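Transcriptional regulator (Streptococcus pneumoniae, PDB 2GNP) probably regulates transcription in response to a small sugar-like effector, which its putative sugar-binding, Rossmann-like domain is expected to recognise. Local coordinates at residues M9-E13 with S24-I28; Y15-Y20 with V259-D263. One frame throughout, in Å; residues are numbered along the deposited sequence.

Interaction 1 (M9-E13 with S24-I28)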
loop_
_atom_site.group_PDB
_atom_site.type_symbol
_atom_site.label_atom_id
_atom_site.label_comp_id
_atom_site.label_asym_id
_atom_site.label_seq_id
_atom_site.Cartn_x
_atom_site.Cartn_y
_atom_site.Cartn_z
HETATM N N MSE A 9 13.715 -21.444 0.478
HETATM C CA MSE A 9 12.849 -20.268 0.288
HETATM C C MSE A 9 11.533 -20.447 1.048
HETATM O O MSE A 9 11.107 -19.536 1.752
HETATM C CB MSE A 9 12.536 -19.984 -1.188
HETATM C CG MSE A 9 12.002 -18.576 -1.409
HETATM SE SE MSE A 9 13.114 -17.114 -0.692
HETATM C CE MSE A 9 14.695 -17.816 -1.271
ATOM N N PHE A 10 10.925 -21.632 0.927
ATOM C CA PHE A 10 9.647 -21.938 1.587
ATOM C C PHE A 10 9.828 -21.851 3.118
ATOM O O PHE A 10 9.007 -21.215 3.826
ATOM C CB PHE A 10 9.164 -23.327 1.118
ATOM C CG PHE A 10 7.835 -23.758 1.679
ATOM C CD1 PHE A 10 7.748 -24.916 2.456
ATOM C CD2 PHE A 10 6.665 -23.047 1.383
ATOM C CE1 PHE A 10 6.497 -25.364 2.965
ATOM C CE2 PHE A 10 5.409 -23.476 1.883
ATOM C CZ PHE A 10 5.333 -24.628 2.679
ATOM N N LYS A 11 10.912 -22.447 3.626
ATOM C CA LYS A 11 11.279 -22.371 5.045
ATOM C C LYS A 11 11.367 -20.902 5.503
ATOM O O LYS A 11 10.783 -20.545 6.548
ATOM C CB LYS A 11 12.586 -23.139 5.331
ATOM C CG LYS A 11 13.265 -22.862 6.729
ATOM C CD LYS A 11 14.113 -24.058 7.331
ATOM C CE LYS A 11 15.364 -24.441 6.527
ATOM N NZ LYS A 11 16.237 -25.356 7.369
ATOM N N LEU A 12 12.052 -20.064 4.712
ATOM C CA LEU A 12 12.231 -18.660 5.075
ATOM C C LEU A 12 10.867 -17.968 5.095
ATOM O O LEU A 12 10.585 -17.223 6.032
ATOM C CB LEU A 12 13.172 -17.916 4.116
ATOM C CG LEU A 12 13.414 -16.412 4.309
ATOM C CD1 LEU A 12 14.028 -16.082 5.718
ATOM C CD2 LEU A 12 14.307 -15.877 3.116
ATOM N N GLU A 13 10.052 -18.206 4.064
ATOM C CA GLU A 13 8.681 -17.657 4.011
ATOM C C GLU A 13 7.910 -18.016 5.294
ATOM O O GLU A 13 7.285 -17.140 5.942
ATOM C CB GLU A 13 7.931 -18.131 2.757
ATOM C CG GLU A 13 8.549 -17.558 1.442
ATOM C CD GLU A 13 7.725 -17.924 0.186
ATOM O OE1 GLU A 13 6.936 -18.882 0.270
ATOM O OE2 GLU A 13 7.877 -17.249 -0.872
ATOM N N SER A 24 0.007 -14.356 4.553
ATOM C CA SER A 24 0.531 -14.759 3.258
ATOM C C SER A 24 1.746 -13.960 2.909
ATOM O O SER A 24 1.855 -12.796 3.253
ATOM C CB SER A 24 -0.487 -14.506 2.144
ATOM O OG SER A 24 -1.677 -15.209 2.385
ATOM N N LEU A 25 2.663 -14.604 2.202
ATOM C CA LEU A 25 3.966 -13.997 1.859
ATOM C C LEU A 25 4.641 -14.663 0.655
ATOM O O LEU A 25 4.707 -15.883 0.627
ATOM C CB LEU A 25 4.936 -14.165 3.030
ATOM C CG LEU A 25 6.352 -13.680 2.844
ATOM C CD1 LEU A 25 6.476 -12.202 2.553
ATOM C CD2 LEU A 25 7.138 -14.012 4.109
ATOM N N GLU A 26 5.038 -13.856 -0.322
ATOM C CA GLU A 26 5.904 -14.335 -1.412
ATOM C C GLU A 26 7.183 -13.558 -1.352
ATOM O O GLU A 26 7.157 -12.313 -1.337
ATOM C CB GLU A 26 5.269 -14.197 -2.810
ATOM C CG GLU A 26 4.124 -15.207 -3.125
ATOM C CD GLU A 26 2.781 -14.841 -2.479
ATOM O OE1 GLU A 26 2.526 -13.633 -2.290
ATOM O OE2 GLU A 26 1.971 -15.769 -2.219
ATOM N N ILE A 27 8.323 -14.272 -1.310
ATOM C CA ILE A 27 9.642 -13.634 -1.326
ATOM C C ILE A 27 10.265 -13.965 -2.693
ATOM O O ILE A 27 10.551 -15.139 -2.979
ATOM C CB ILE A 27 10.588 -14.159 -0.168
ATOM C CG1 ILE A 27 9.977 -13.881 1.225
ATOM C CG2 ILE A 27 11.938 -13.531 -0.285
ATOM C CD1 ILE A 27 10.664 -14.677 2.317
ATOM N N ILE A 28 10.452 -12.930 -3.505
ATOM C CA ILE A 28 11.165 -13.064 -4.791
ATOM C C ILE A 28 12.672 -13.100 -4.585
ATOM O O ILE A 28 13.234 -12.196 -3.976
ATOM C CB ILE A 28 10.790 -11.919 -5.790
ATOM C CG1 ILE A 28 9.350 -12.072 -6.288
ATOM C CG2 ILE A 28 11.701 -11.921 -7.053
ATOM C CD1 ILE A 28 8.371 -11.799 -5.335
HETATM O O HOH W 1 4.653 -18.566 1.848
#
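I27 lays its side chain against three residues of segment 9-13, on helix 5-20, its branches going to different partners. CG2 lies 3.8 Å from SE of M9, a selenomethionine bent at chi2 and chi3 so that the selenium rather than the terminal CE makes the approach. CD1, on the other branch, reaches CG of L12 at 3.8 Å and CG of E13 at 3.7 Å; the L12 side chain crosses I27 at about a right angle, whereas E13 runs past it in the opposite direction. The helix packs thus on one side of strand 24-28, which pairs in parallel with strand 248-252 in the mixed sheet of a Rossmann-like domain; E26 points to the other side, where helix 36-54 lies, and its OE1 is hydrogen-bonded to NE2 of H248. Extended beyond CG (chi2 -175°), E13 carries its carboxylate to the strand backbone. The N-H of I27 donates a nearly straight hydrogen bond to OE2 (3.0 Å, 168°), arriving on the anti side and 27° out of the carboxylate plane. A water donates to OE1 of E13 at 2.8 Å and to O of L25 at 2.9 Å, so OE2 holds the strand directly and OE1 through water.

Interaction 2 (Y15-Y20 with V259-D263); sequences YVKEKY and VLEED
L260 reaches from helix 253-264 into a hole between Y15, V16, K19 and Y20 of helix 5-20, a knobs-into-holes contact between two helices of a Rossmann-like domain. The axes of the short segments run 12.8 Å apart at 39°, a wide spacing that long side chains bridge. From CB the leucine turns CG anti to its own carbonyl carbon (chi1 -73°), and the two methyls at the fork divide the hole. CD1 lies 4.1 Å from CG2 of V16 and also comes near CE1 of Y15. CD2 has the larger set of neighbours: it meets CD of K19 at 3.7 Å, the edge of the Y15 ring at CE1, and the edge of the Y20 ring near CE1 and OH.

Beyond this apolar patch, Y20 and D263 approach from opposite directions. The phenol OH donates a hydrogen bond to OD1 of D263 over 2.6 Å, meeting that oxygen on its anti side and well out of the carboxylate plane, with ring and carboxylate planes 24° apart. The other oxygen, OD2, forms a salt bridge with R242, so the carboxylate joins Y20 to helix 234-242, whose L238 touches both Y20 and D263. The arginine would be expected to favour the charged form of D263. CG of K19 lies over one face of the Y20 ring, 3.9 Å above its centre. The lysine chain stays extended until chi4, where it bends, leaving CE 3.4 Å from OD1 of D263 and NZ 4.3 Å from the same oxygen, beyond salt-bridge range.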
loop_
_atom_site.group_PDB
_atom_site.type_symbol
_atom_site.label_atom_id
_atom_site.label_comp_id
_atom_site.label_asym_id
_atom_site.label_seq_id
_atom_site.Cartn_x
_atom_site.Cartn_y
_atom_site.Cartn_z
ATOM N N TYR A 15 9.005 -19.069 8.218
ATOM C CA TYR A 15 9.685 -18.419 9.323
ATOM C C TYR A 15 9.204 -16.975 9.541
ATOM O O TYR A 15 8.840 -16.578 10.680
ATOM C CB TYR A 15 11.202 -18.464 9.122
ATOM C CG TYR A 15 11.985 -17.726 10.152
ATOM C CD1 TYR A 15 12.427 -16.400 9.913
ATOM C CD2 TYR A 15 12.349 -18.349 11.360
ATOM C CE1 TYR A 15 13.180 -15.708 10.845
ATOM C CE2 TYR A 15 13.121 -17.671 12.288
ATOM C CZ TYR A 15 13.525 -16.350 12.037
ATOM O OH TYR A 15 14.283 -15.654 12.946
ATOM N N VAL A 16 9.136 -16.211 8.449
ATOM C CA VAL A 16 8.781 -14.800 8.535
ATOM C C VAL A 16 7.265 -14.718 8.803
ATOM O O VAL A 16 6.806 -13.881 9.591
ATOM C CB VAL A 16 9.152 -14.058 7.195
ATOM C CG1 VAL A 16 8.489 -12.623 7.143
ATOM C CG2 VAL A 16 10.654 -14.002 6.974
ATOM N N LYS A 17 6.454 -15.556 8.160
ATOM C CA LYS A 17 4.993 -15.560 8.449
ATOM C C LYS A 17 4.704 -15.827 9.933
ATOM O O LYS A 17 3.874 -15.155 10.535
ATOM C CB LYS A 17 4.231 -16.531 7.593
ATOM C CG LYS A 17 4.118 -16.051 6.181
ATOM C CD LYS A 17 3.246 -16.972 5.398
ATOM C CE LYS A 17 3.939 -18.256 5.142
ATOM N NZ LYS A 17 3.190 -19.159 4.166
ATOM N N GLU A 18 5.330 -16.856 10.494
ATOM C CA GLU A 18 5.089 -17.173 11.909
ATOM C C GLU A 18 5.658 -16.047 12.815
ATOM O O GLU A 18 5.033 -15.677 13.846
ATOM C CB GLU A 18 5.695 -18.538 12.212
ATOM C CG GLU A 18 5.184 -19.174 13.506
ATOM C CD GLU A 18 5.833 -18.549 14.730
ATOM O OE1 GLU A 18 5.143 -18.544 15.782
ATOM O OE2 GLU A 18 7.013 -18.054 14.637
ATOM N N LYS A 19 6.776 -15.460 12.416
ATOM C CA LYS A 19 7.440 -14.429 13.247
ATOM C C LYS A 19 6.522 -13.214 13.449
ATOM O O LYS A 19 6.430 -12.672 14.554
ATOM C CB LYS A 19 8.826 -14.031 12.717
ATOM C CG LYS A 19 9.583 -13.014 13.598
ATOM C CD LYS A 19 10.943 -12.685 13.027
ATOM C CE LYS A 19 11.800 -11.782 13.900
ATOM N NZ LYS A 19 12.282 -12.553 15.119
ATOM N N TYR A 20 5.888 -12.776 12.364
ATOM C CA TYR A 20 5.082 -11.553 12.386
ATOM C C TYR A 20 3.610 -11.800 12.361
ATOM O O TYR A 20 2.811 -10.855 12.374
ATOM C CB TYR A 20 5.480 -10.637 11.230
ATOM C CG TYR A 20 6.917 -10.230 11.332
ATOM C CD1 TYR A 20 7.895 -10.781 10.491
ATOM C CD2 TYR A 20 7.321 -9.318 12.312
ATOM C CE1 TYR A 20 9.250 -10.410 10.602
ATOM C CE2 TYR A 20 8.639 -8.920 12.429
ATOM C CZ TYR A 20 9.633 -9.462 11.586
ATOM O OH TYR A 20 10.990 -9.131 11.679
ATOM N N VAL A 259 15.103 -6.597 6.881
ATOM C CA VAL A 259 14.019 -6.421 7.853
ATOM C C VAL A 259 14.347 -7.264 9.093
ATOM O O VAL A 259 14.259 -6.779 10.223
ATOM C CB VAL A 259 12.645 -6.820 7.247
ATOM C CG1 VAL A 259 11.565 -7.028 8.332
ATOM C CG2 VAL A 259 12.221 -5.770 6.222
ATOM N N LEU A 260 14.726 -8.516 8.863
ATOM C CA LEU A 260 15.057 -9.431 9.956
ATOM C C LEU A 260 16.253 -8.937 10.785
ATOM O O LEU A 260 16.205 -8.916 12.038
ATOM C CB LEU A 260 15.282 -10.830 9.405
ATOM C CG LEU A 260 14.003 -11.561 8.950
ATOM C CD1 LEU A 260 14.395 -12.820 8.186
ATOM C CD2 LEU A 260 13.043 -11.884 10.095
ATOM N N GLU A 261 17.276 -8.485 10.072
ATOM C CA GLU A 261 18.455 -7.910 10.673
ATOM C C GLU A 261 18.113 -6.682 11.527
ATOM O O GLU A 261 18.532 -6.601 12.694
ATOM C CB GLU A 261 19.461 -7.509 9.615
ATOM C CG GLU A 261 20.786 -7.061 10.281
ATOM C CD GLU A 261 21.829 -6.599 9.279
ATOM O OE1 GLU A 261 22.119 -5.375 9.233
ATOM O OE2 GLU A 261 22.349 -7.462 8.535
ATOM N N GLU A 262 17.371 -5.743 10.956
ATOM C CA GLU A 262 16.923 -4.586 11.727
ATOM C C GLU A 262 16.076 -4.951 12.952
ATOM O O GLU A 262 16.234 -4.355 14.055
ATOM C CB GLU A 262 16.177 -3.606 10.830
ATOM C CG GLU A 262 15.906 -2.304 11.514
ATOM C CD GLU A 262 15.631 -1.211 10.539
ATOM O OE1 GLU A 262 16.484 -0.955 9.662
ATOM O OE2 GLU A 262 14.550 -0.605 10.650
ATOM N N ASP A 263 15.169 -5.909 12.784
ATOM C CA ASP A 263 14.329 -6.331 13.905
ATOM C C ASP A 263 15.221 -6.918 15.020
ATOM O O ASP A 263 14.968 -6.690 16.198
ATOM C CB ASP A 263 13.310 -7.369 13.457
ATOM C CG ASP A 263 12.116 -7.509 14.406
ATOM O OD1 ASP A 263 11.328 -8.445 14.157
ATOM O OD2 ASP A 263 11.966 -6.722 15.384
#

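In the fold
The centres of interactions 1 and 2 lie 11 Å apart on the same side of the chain's centre, and helix 5-20 serves both. Its middle (9-13) packs on strand 24-28 and its C-terminal end (15-20) on helix 253-264. Along the chain the segments alternate: 9-13, 15-20, 24-28, then 259-263 near the C-terminus. The contacts touch directly, CD2 of L25 lying 3.6 Å from CG1 of V16 and CD1 of L12 4.1 Å from CD1 of L260. Strand 248-252, the sheet neighbour of strand 24-28, leads straight into helix 253-264. Both ends of the chain are thereby joined at one flank of the putative sugar-binding domain, through sheet and helices alike.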